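Long-range contacts in peptidase M14 domain-containing protein (Shewanella amazonensis, PDB 2QVP), which probably acts as a zinc-dependent hydrolase of the M14 metallocarboxypeptidase family: residues W12-F17 and L252-L257; S194-L199 and A261-F266; F27-L31 and H51-L56. All blocks are in the same frame, centred on the assembly; numbering follows the deposited sequence.

Overall arrangement
From the N terminus, segment 12-17 leads on to helix 24-38, which leads into the antiparallel pair 41-48 and 51-57 at one edge of the mixed sheet. Contact 3 closes a short loop of 19 residues by setting this helix against strand 51-57. Contact 1 closes a far longer one, 234 residues, joining segment 12-17 to the start of helix 252-270, and contact 3 falls entirely within that span. Contact 2 ties helix 190-200 to the same C-terminal helix farther along, so contacts 1 and 2 cross, whereas 3 and 2 follow in series. Contacts 1 and 3 also meet directly, Phe17 CD1 lying 3.7 Å from Leu30 CD1.

Contact 1: residues W12-F17 and L252-L257; sequences WRSEIF and LDQRIL
Ser14 and Asp253 bring the backbones closest, with 5.9 Å between their CA atoms, where the short strand 13-14 and the turn after it cover the first turns of helix 252-270. The turn is an ST motif: Ser14 OG, anti to its own nitrogen (chi1 172°), accepts from Phe17 N at 2.9 Å. The same hydroxyl donates to Asp253 OD1 at 2.6 Å, meeting the syn lone pair. Asp253 OD2 takes two backbone donors. Glu15 N reaches its syn lone pair at 2.8 Å with an N-H...O angle of 151°, while Ile16 N, at 3.3 Å, comes from above the carboxylate plane. Three donors from one turn thus grip both oxygens and limit the rotation of the carboxylate. With an alanine here both carboxylate oxygens are gone, which would probably leave the amides of Glu15 and Ile16 without their acceptor and the Ser14 hydroxyl held by Phe17 N but with no carboxylate to donate to.

Apolar groups flank this polar centre. Ile16 CD1 runs past Asp253 CB to reach Leu257 CG at 4.0 Å, and Ile256 CD1 meets the edge of the Phe17 ring. Leu252 CD2 packs between the CB atoms of Trp12 and Ser14. At the other end Arg255, whose NH1 forms a salt bridge with Glu170, makes a cation-pi contact with Trp12, its CZ 4.0 Å from the centroid of the six-membered ring. The guanidinium stands edge-on, its plane 72° from the indole, and its NH2 lies 3.1 Å above the ring plane, displaced toward the rim.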
loop_
_atom_site.group_PDB
_atom_site.type_symbol
_atom_site.label_atom_id
_atom_site.label_comp_id
_atom_site.label_asym_id
_atom_site.label_seq_id
_atom_site.Cartn_x
_atom_site.Cartn_y
_atom_site.Cartn_z
ATOM N N TRP A 12 -15.618 -7.696 7.303
ATOM C CA TRP A 12 -16.217 -8.472 6.253
ATOM C C TRP A 12 -15.683 -9.918 6.288
ATOM O O TRP A 12 -14.648 -10.211 6.870
ATOM C CB TRP A 12 -15.928 -7.852 4.898
ATOM C CG TRP A 12 -16.353 -6.428 4.727
ATOM C CD1 TRP A 12 -17.528 -5.987 4.181
ATOM C CD2 TRP A 12 -15.598 -5.253 5.053
ATOM N NE1 TRP A 12 -17.557 -4.628 4.160
ATOM C CE2 TRP A 12 -16.392 -4.141 4.695
ATOM C CE3 TRP A 12 -14.319 -5.027 5.591
ATOM C CZ2 TRP A 12 -15.950 -2.824 4.854
ATOM C CZ3 TRP A 12 -13.888 -3.716 5.774
ATOM C CH2 TRP A 12 -14.704 -2.634 5.404
ATOM N N ARG A 13 -16.430 -10.804 5.642
ATOM C CA ARG A 13 -16.083 -12.211 5.496
ATOM C C ARG A 13 -15.432 -12.324 4.136
ATOM O O ARG A 13 -15.936 -11.738 3.174
ATOM C CB ARG A 13 -17.374 -13.059 5.595
ATOM C CG ARG A 13 -17.370 -14.491 5.016
ATOM C CD ARG A 13 -16.477 -15.484 5.763
ATOM N NE ARG A 13 -16.452 -16.798 5.096
ATOM C CZ ARG A 13 -15.855 -17.911 5.566
ATOM N NH1 ARG A 13 -15.233 -17.928 6.747
ATOM N NH2 ARG A 13 -15.889 -19.040 4.847
ATOM N N SER A 14 -14.312 -13.038 4.058
ATOM C CA SER A 14 -13.662 -13.341 2.799
ATOM C C SER A 14 -13.842 -14.813 2.540
ATOM O O SER A 14 -13.592 -15.610 3.443
ATOM C CB SER A 14 -12.154 -13.099 2.848
ATOM O OG SER A 14 -11.513 -13.589 1.661
ATOM N N GLU A 15 -14.262 -15.162 1.325
ATOM C CA GLU A 15 -14.354 -16.553 0.871
ATOM C C GLU A 15 -13.030 -16.981 0.260
ATOM O O GLU A 15 -12.698 -18.140 0.337
ATOM C CB GLU A 15 -15.455 -16.738 -0.167
ATOM C CG GLU A 15 -16.858 -16.299 0.269
ATOM C CD GLU A 15 -17.386 -17.045 1.482
ATOM O OE1 GLU A 15 -16.907 -18.171 1.767
ATOM O OE2 GLU A 15 -18.303 -16.492 2.137
ATOM N N ILE A 16 -12.300 -16.052 -0.368
ATOM C CA ILE A 16 -10.933 -16.294 -0.887
ATOM C C ILE A 16 -10.058 -16.802 0.271
ATOM O O ILE A 16 -9.319 -17.795 0.124
ATOM C CB ILE A 16 -10.321 -15.026 -1.509
ATOM C CG1 ILE A 16 -11.021 -14.651 -2.816
ATOM C CG2 ILE A 16 -8.821 -15.181 -1.790
ATOM C CD1 ILE A 16 -10.568 -13.264 -3.347
ATOM N N PHE A 17 -10.190 -16.172 1.440
ATOM C CA PHE A 17 -9.415 -16.593 2.618
ATOM C C PHE A 17 -10.189 -17.353 3.693
ATOM O O PHE A 17 -9.570 -17.795 4.643
ATOM C CB PHE A 17 -8.694 -15.379 3.187
ATOM C CG PHE A 17 -7.694 -14.802 2.223
ATOM C CD1 PHE A 17 -6.486 -15.458 1.972
ATOM C CD2 PHE A 17 -7.967 -13.632 1.535
ATOM C CE1 PHE A 17 -5.568 -14.927 1.067
ATOM C CE2 PHE A 17 -7.058 -13.115 0.654
ATOM C CZ PHE A 17 -5.856 -13.751 0.422
ATOM N N LEU A 252 -15.900 -7.565 -0.271
ATOM C CA LEU A 252 -14.500 -7.694 0.119
ATOM C C LEU A 252 -13.654 -8.435 -0.910
ATOM O O LEU A 252 -12.610 -7.925 -1.320
ATOM C CB LEU A 252 -14.366 -8.376 1.490
ATOM C CG LEU A 252 -12.937 -8.479 2.084
ATOM C CD1 LEU A 252 -12.424 -7.137 2.496
ATOM C CD2 LEU A 252 -12.933 -9.444 3.272
ATOM N N ASP A 253 -14.087 -9.616 -1.337
ATOM C CA ASP A 253 -13.285 -10.404 -2.298
ATOM C C ASP A 253 -13.036 -9.657 -3.623
ATOM O O ASP A 253 -11.930 -9.727 -4.151
ATOM C CB ASP A 253 -13.862 -11.815 -2.465
ATOM C CG ASP A 253 -13.673 -12.695 -1.190
ATOM O OD1 ASP A 253 -12.743 -12.466 -0.372
ATOM O OD2 ASP A 253 -14.458 -13.648 -1.001
ATOM N N GLN A 254 -14.013 -8.878 -4.113
ATOM C CA GLN A 254 -13.791 -8.047 -5.304
ATOM C C GLN A 254 -12.712 -6.980 -5.037
ATOM O O GLN A 254 -11.788 -6.778 -5.850
ATOM C CB GLN A 254 -15.104 -7.436 -5.799
ATOM C CG GLN A 254 -16.022 -8.500 -6.423
ATOM C CD GLN A 254 -15.438 -9.083 -7.712
ATOM O OE1 GLN A 254 -15.265 -8.365 -8.700
ATOM N NE2 GLN A 254 -15.124 -10.384 -7.702
ATOM N N ARG A 255 -12.801 -6.342 -3.878
ATOM C CA ARG A 255 -11.757 -5.394 -3.468
ATOM C C ARG A 255 -10.390 -6.066 -3.315
ATOM O O ARG A 255 -9.374 -5.468 -3.669
ATOM C CB ARG A 255 -12.128 -4.716 -2.162
ATOM C CG ARG A 255 -13.301 -3.729 -2.242
ATOM C CD ARG A 255 -13.518 -3.236 -0.838
ATOM N NE ARG A 255 -14.405 -4.042 -0.074
ATOM C CZ ARG A 255 -14.435 -4.120 1.251
ATOM N NH1 ARG A 255 -13.552 -3.510 2.059
ATOM N NH2 ARG A 255 -15.348 -4.908 1.763
ATOM N N ILE A 256 -10.372 -7.297 -2.781
ATOM C CA ILE A 256 -9.127 -8.074 -2.663
ATOM C C ILE A 256 -8.523 -8.314 -4.064
ATOM O O ILE A 256 -7.319 -8.080 -4.280
ATOM C CB ILE A 256 -9.317 -9.399 -1.872
ATOM C CG1 ILE A 256 -9.537 -9.104 -0.382
ATOM C CG2 ILE A 256 -8.103 -10.329 -2.045
ATOM C CD1 ILE A 256 -9.943 -10.316 0.453
ATOM N N LEU A 257 -9.362 -8.718 -5.019
ATOM C CA LEU A 257 -8.867 -8.987 -6.375
ATOM C C LEU A 257 -8.374 -7.738 -7.077
ATOM O O LEU A 257 -7.362 -7.804 -7.768
ATOM C CB LEU A 257 -9.918 -9.713 -7.213
ATOM C CG LEU A 257 -10.273 -11.113 -6.718
ATOM C CD1 LEU A 257 -11.567 -11.655 -7.373
ATOM C CD2 LEU A 257 -9.085 -12.047 -6.932
#

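Contact 2: residues S194-L199 and A261-F266; sequences SLRDAL and AAMNTF
Leu195, Thr265 and Ala262 bury the most surface where helix 190-200 packs on helix 252-270, an antiparallel helix pair within the alpha/beta fold of the M14 family. The two short axes run at 153° to each other and approach to 8.7 Å, and the nearest CA atoms, those of Ala198 and Ala262, are only 5.6 Å apart. Alanines at this point, one from each helix, are consistent with such a close approach. No hydrogen bond joins residues 194-199 to 261-266, and the contact between them is van der Waals in kind.

Leu195 is modelled in two conformers, so the distances of its methyls hold for one of them and are less certain than the rest. In it the isobutyl group points between Ala262 and Thr265. CD1 lies 3.6 Å from Ala262 CB, and CD2 lies 3.7 Å from Thr265 CG2, the Leu195 and Thr265 side chains lying alongside each other and running antiparallel. Ala262 CB is also met, less closely, by Leu199 CD2 at 4.2 Å, so this methyl sits between leucines one helical turn apart.

Thr265 splits its branches between polar and apolar partners. With chi1 at -54°, OG1 lies beside the backbone nitrogen and turns back along its own helix to donate to Ala261 O at 2.9 Å, which already accepts from Thr265 N; the two donors reach that oxygen from opposite faces of its plane. The hydroxyl is thereby satisfied within its helix although it borders the interface. The other branch, CG2, turns toward Leu195 and the Ser194 carbonyl. On the far side of helix 252-270, Met263, a selenomethionine, packs on strands 67-72 and 165-171. Back at the interface, Ala198 CB rests 3.4 Å from Thr265 OG1.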
loop_
_atom_site.group_PDB
_atom_site.type_symbol
_atom_site.label_atom_id
_atom_site.label_comp_id
_atom_site.label_asym_id
_atom_site.label_seq_id
_atom_site.Cartn_x
_atom_site.Cartn_y
_atom_site.Cartn_z
ATOM N N SER A 194 -3.109 3.353 -16.351
ATOM C CA SER A 194 -3.092 1.890 -16.271
ATOM C C SER A 194 -3.549 1.387 -14.891
ATOM O O SER A 194 -4.304 0.426 -14.811
ATOM C CB SER A 194 -1.707 1.354 -16.658
ATOM O OG SER A 194 -1.402 1.722 -18.007
ATOM N N LEU A 195 -3.087 2.045 -13.832
ATOM C CA LEU A 195 -3.480 1.689 -12.468
ATOM C C LEU A 195 -4.948 1.971 -12.230
ATOM O O LEU A 195 -5.641 1.156 -11.613
ATOM C CB LEU A 195 -2.605 2.388 -11.406
ATOM C CG LEU A 195 -1.417 1.556 -10.912
ATOM C CD1 LEU A 195 -1.906 0.446 -9.977
ATOM C CD2 LEU A 195 -0.612 0.976 -12.060
ATOM N N ARG A 196 -5.433 3.101 -12.722
ATOM C CA ARG A 196 -6.845 3.382 -12.524
ATOM C C ARG A 196 -7.687 2.445 -13.379
ATOM O O ARG A 196 -8.734 1.999 -12.914
ATOM C CB ARG A 196 -7.159 4.866 -12.702
ATOM C CG ARG A 196 -7.306 5.397 -14.030
ATOM C CD ARG A 196 -8.680 5.256 -14.606
ATOM N NE ARG A 196 -8.890 6.434 -15.409
ATOM C CZ ARG A 196 -8.362 6.687 -16.616
ATOM N NH1 ARG A 196 -7.599 5.837 -17.286
ATOM N NH2 ARG A 196 -8.628 7.835 -17.174
ATOM N N ASP A 197 -7.222 2.129 -14.594
ATOM C CA ASP A 197 -7.910 1.145 -15.459
ATOM C C ASP A 197 -7.960 -0.213 -14.788
ATOM O O ASP A 197 -9.000 -0.829 -14.811
ATOM C CB ASP A 197 -7.274 1.008 -16.863
ATOM C CG ASP A 197 -7.606 2.180 -17.795
ATOM O OD1 ASP A 197 -8.397 3.077 -17.430
ATOM O OD2 ASP A 197 -7.061 2.199 -18.920
ATOM N N ALA A 198 -6.859 -0.658 -14.183
ATOM C CA ALA A 198 -6.817 -1.930 -13.475
ATOM C C ALA A 198 -7.933 -2.042 -12.432
ATOM O O ALA A 198 -8.612 -3.061 -12.380
ATOM C CB ALA A 198 -5.441 -2.144 -12.813
ATOM N N LEU A 199 -8.118 -0.995 -11.623
ATOM C CA LEU A 199 -9.204 -0.947 -10.627
ATOM C C LEU A 199 -10.585 -0.863 -11.291
ATOM O O LEU A 199 -11.562 -1.428 -10.782
ATOM C CB LEU A 199 -9.019 0.241 -9.678
ATOM C CG LEU A 199 -7.800 0.234 -8.735
ATOM C CD1 LEU A 199 -7.701 1.599 -8.019
ATOM C CD2 LEU A 199 -7.861 -0.882 -7.722
ATOM N N ALA A 261 -4.662 -6.858 -8.493
ATOM C CA ALA A 261 -4.634 -6.469 -9.919
ATOM C C ALA A 261 -3.812 -5.197 -10.118
ATOM O O ALA A 261 -2.989 -5.121 -11.035
ATOM C CB ALA A 261 -6.040 -6.259 -10.421
ATOM N N ALA A 262 -4.057 -4.206 -9.259
ATOM C CA ALA A 262 -3.295 -2.951 -9.259
ATOM C C ALA A 262 -1.806 -3.206 -8.948
ATOM O O ALA A 262 -0.951 -2.588 -9.570
ATOM C CB ALA A 262 -3.880 -1.963 -8.266
HETATM N N MSE A 263 -1.506 -4.119 -8.002
HETATM C CA MSE A 263 -0.111 -4.475 -7.661
HETATM C C MSE A 263 0.590 -5.125 -8.842
HETATM O O MSE A 263 1.743 -4.784 -9.153
HETATM C CB MSE A 263 -0.032 -5.377 -6.427
HETATM C CG MSE A 263 -0.510 -4.702 -5.168
HETATM SE SE MSE A 263 -0.816 -5.881 -3.689
HETATM C CE MSE A 263 -2.050 -4.805 -2.664
ATOM N N ASN A 264 -0.117 -6.025 -9.517
ATOM C CA ASN A 264 0.375 -6.642 -10.765
ATOM C C ASN A 264 0.684 -5.617 -11.846
ATOM O O ASN A 264 1.737 -5.690 -12.456
ATOM C CB ASN A 264 -0.636 -7.634 -11.357
ATOM C CG ASN A 264 -0.735 -8.932 -10.566
ATOM O OD1 ASN A 264 0.247 -9.414 -9.990
ATOM N ND2 ASN A 264 -1.934 -9.522 -10.563
ATOM N N THR A 265 -0.235 -4.677 -12.075
ATOM C CA THR A 265 -0.065 -3.617 -13.081
ATOM C C THR A 265 1.084 -2.696 -12.722
ATOM O O THR A 265 1.860 -2.331 -13.594
ATOM C CB THR A 265 -1.348 -2.783 -13.238
ATOM O OG1 THR A 265 -2.444 -3.664 -13.501
ATOM C CG2 THR A 265 -1.231 -1.793 -14.377
ATOM N N PHE A 266 1.174 -2.341 -11.438
ATOM C CA PHE A 266 2.238 -1.500 -10.911
ATOM C C PHE A 266 3.618 -2.119 -11.192
ATOM O O PHE A 266 4.485 -1.442 -11.769
ATOM C CB PHE A 266 1.985 -1.253 -9.410
ATOM C CG PHE A 266 3.094 -0.545 -8.698
ATOM C CD1 PHE A 266 3.264 0.829 -8.825
ATOM C CD2 PHE A 266 3.941 -1.254 -7.854
ATOM C CE1 PHE A 266 4.293 1.470 -8.113
ATOM C CE2 PHE A 266 4.953 -0.640 -7.148
ATOM C CZ PHE A 266 5.139 0.713 -7.274
#

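Contact 3: residues F27-L31 and H51-L56; sequences FYSLL and HPLYLL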
loop_
_atom_site.group_PDB
_atom_site.type_symbol
_atom_site.label_atom_id
_atom_site.label_comp_id
_atom_site.label_asym_id
_atom_site.label_seq_id
_atom_site.Cartn_x
_atom_site.Cartn_y
_atom_site.Cartn_z
ATOM N N PHE A 27 -4.079 -13.932 8.958
ATOM C CA PHE A 27 -3.296 -13.066 8.094
ATOM C C PHE A 27 -1.782 -13.340 8.193
ATOM O O PHE A 27 -1.119 -13.617 7.183
ATOM C CB PHE A 27 -3.573 -11.574 8.374
ATOM C CG PHE A 27 -2.789 -10.681 7.482
ATOM C CD1 PHE A 27 -3.161 -10.551 6.148
ATOM C CD2 PHE A 27 -1.633 -10.055 7.934
ATOM C CE1 PHE A 27 -2.409 -9.796 5.300
ATOM C CE2 PHE A 27 -0.867 -9.301 7.085
ATOM C CZ PHE A 27 -1.254 -9.174 5.762
ATOM N N TYR A 28 -1.234 -13.262 9.411
ATOM C CA TYR A 28 0.187 -13.511 9.620
ATOM C C TYR A 28 0.564 -14.946 9.305
ATOM O O TYR A 28 1.627 -15.165 8.787
ATOM C CB TYR A 28 0.628 -13.159 11.036
ATOM C CG TYR A 28 0.735 -11.682 11.352
ATOM C CD1 TYR A 28 1.574 -10.854 10.612
ATOM C CD2 TYR A 28 0.118 -11.147 12.484
ATOM C CE1 TYR A 28 1.750 -9.521 10.958
ATOM C CE2 TYR A 28 0.278 -9.818 12.832
ATOM C CZ TYR A 28 1.093 -9.011 12.065
ATOM O OH TYR A 28 1.273 -7.697 12.404
ATOM N N SER A 29 -0.308 -15.911 9.583
ATOM C CA SER A 29 -0.035 -17.309 9.190
ATOM C C SER A 29 0.155 -17.486 7.682
ATOM O O SER A 29 1.150 -18.089 7.229
ATOM C CB SER A 29 -1.170 -18.200 9.638
ATOM O OG SER A 29 -1.130 -18.289 11.044
ATOM N N LEU A 30 -0.771 -16.913 6.909
ATOM C CA LEU A 30 -0.717 -17.027 5.459
ATOM C C LEU A 30 0.415 -16.189 4.851
ATOM O O LEU A 30 0.990 -16.584 3.840
ATOM C CB LEU A 30 -2.068 -16.695 4.819
ATOM C CG LEU A 30 -3.229 -17.585 5.268
ATOM C CD1 LEU A 30 -4.566 -17.060 4.701
ATOM C CD2 LEU A 30 -3.017 -19.068 4.956
ATOM N N LEU A 31 0.732 -15.071 5.479
ATOM C CA LEU A 31 1.809 -14.218 5.054
ATOM C C LEU A 31 3.132 -14.961 5.254
ATOM O O LEU A 31 4.004 -14.838 4.412
ATOM C CB LEU A 31 1.807 -12.911 5.840
ATOM C CG LEU A 31 2.874 -11.861 5.450
ATOM C CD1 LEU A 31 2.689 -11.364 3.987
ATOM C CD2 LEU A 31 2.823 -10.726 6.377
ATOM N N HIS A 51 2.231 -6.895 17.799
ATOM C CA HIS A 51 2.053 -7.422 16.447
ATOM C C HIS A 51 3.206 -6.832 15.629
ATOM O O HIS A 51 3.441 -5.622 15.681
ATOM C CB HIS A 51 0.721 -7.015 15.809
ATOM C CG HIS A 51 -0.492 -7.566 16.489
ATOM N ND1 HIS A 51 -0.818 -8.901 16.456
ATOM C CD2 HIS A 51 -1.490 -6.953 17.169
ATOM C CE1 HIS A 51 -1.955 -9.094 17.103
ATOM N NE2 HIS A 51 -2.386 -7.927 17.543
ATOM N N PRO A 52 3.923 -7.668 14.868
ATOM C CA PRO A 52 5.069 -7.126 14.158
ATOM C C PRO A 52 4.708 -6.299 12.943
ATOM O O PRO A 52 3.743 -6.628 12.251
ATOM C CB PRO A 52 5.812 -8.398 13.706
ATOM C CG PRO A 52 4.689 -9.429 13.539
ATOM C CD PRO A 52 3.735 -9.122 14.616
ATOM N N LEU A 53 5.453 -5.211 12.735
ATOM C CA LEU A 53 5.399 -4.437 11.500
ATOM C C LEU A 53 6.553 -4.933 10.630
ATOM O O LEU A 53 7.720 -4.593 10.873
ATOM C CB LEU A 53 5.545 -2.921 11.704
ATOM C CG LEU A 53 4.365 -2.082 12.155
ATOM C CD1 LEU A 53 3.992 -2.432 13.602
ATOM C CD2 LEU A 53 4.712 -0.548 11.974
ATOM N N TYR A 54 6.211 -5.709 9.599
ATOM C CA TYR A 54 7.189 -6.293 8.689
ATOM C C TYR A 54 7.553 -5.497 7.452
ATOM O O TYR A 54 6.735 -4.786 6.876
ATOM C CB TYR A 54 6.665 -7.639 8.123
ATOM C CG TYR A 54 6.597 -8.780 9.095
ATOM C CD1 TYR A 54 7.769 -9.346 9.615
ATOM C CD2 TYR A 54 5.365 -9.347 9.465
ATOM C CE1 TYR A 54 7.718 -10.419 10.504
ATOM C CE2 TYR A 54 5.306 -10.429 10.337
ATOM C CZ TYR A 54 6.486 -10.941 10.869
ATOM O OH TYR A 54 6.447 -11.996 11.741
ATOM N N LEU A 55 8.797 -5.672 7.035
ATOM C CA LEU A 55 9.258 -5.262 5.728
ATOM C C LEU A 55 9.708 -6.570 5.082
ATOM O O LEU A 55 10.640 -7.201 5.561
ATOM C CB LEU A 55 10.425 -4.288 5.788
ATOM C CG LEU A 55 10.902 -3.881 4.378
ATOM C CD1 LEU A 55 9.819 -2.999 3.678
ATOM C CD2 LEU A 55 12.241 -3.211 4.490
ATOM N N LEU A 56 9.044 -6.988 4.011
ATOM C CA LEU A 56 9.401 -8.213 3.324
ATOM C C LEU A 56 10.152 -7.777 2.083
ATOM O O LEU A 56 9.687 -6.874 1.388
ATOM C CB LEU A 56 8.156 -9.014 2.936
ATOM C CG LEU A 56 7.196 -9.505 4.019
ATOM C CD1 LEU A 56 6.146 -10.400 3.412
ATOM C CD2 LEU A 56 7.908 -10.231 5.139
#
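Two torsions aim helix 24-38 at strand 51-57: Tyr28 holds CG anti to its carbonyl carbon (chi1 -74°), sending the ring toward His51, Pro52 and Tyr54, whereas Leu31, one turn on, holds CG anti to its nitrogen (chi1 -177°) and reaches Leu56. Because the segment axes remain 11.5 Å apart, long side chains must bridge them, and Tyr28 buries the most surface in doing so.

Its hydroxyl donates to Pro52 O at 2.7 Å, the donor tilted 21° from the carbonyl plane, so the phenol is held at its far end by the strand backbone. The proline ring of the same residue lies against the phenol: CG makes an off-centre CH-pi contact, 4.3 Å from the Tyr28 centroid. His51 adds its CB, 3.5 Å from Tyr28 OH, and its ND1 approaches the edge of the phenol ring near its plane. On the other flank Tyr28 CE1 comes to 3.7 Å from Tyr54 CE2, near the plane of the Tyr54 ring and at its edge; the pair is oblique, with centroids 5.9 Å apart. One helical turn further along, the two leucines meet tip to tip, Leu31 CD1 to Leu56 CD1 at 3.6 Å, and Leu31 CD2 also touches Tyr54.

Through Tyr28 and Leu31, which meet Pro52, Tyr54 and Leu56, the helix lies over one face of the antiparallel hairpin 41-48/51-57; Leu31 also packs on Leu89 of the neighbouring helix 80-91. The hairpin forms the edge of the eight-stranded mixed sheet, with its 1-2-4-3-5-8-6-7 strand order, that characterises the carboxypeptidase-like fold of the M14 family.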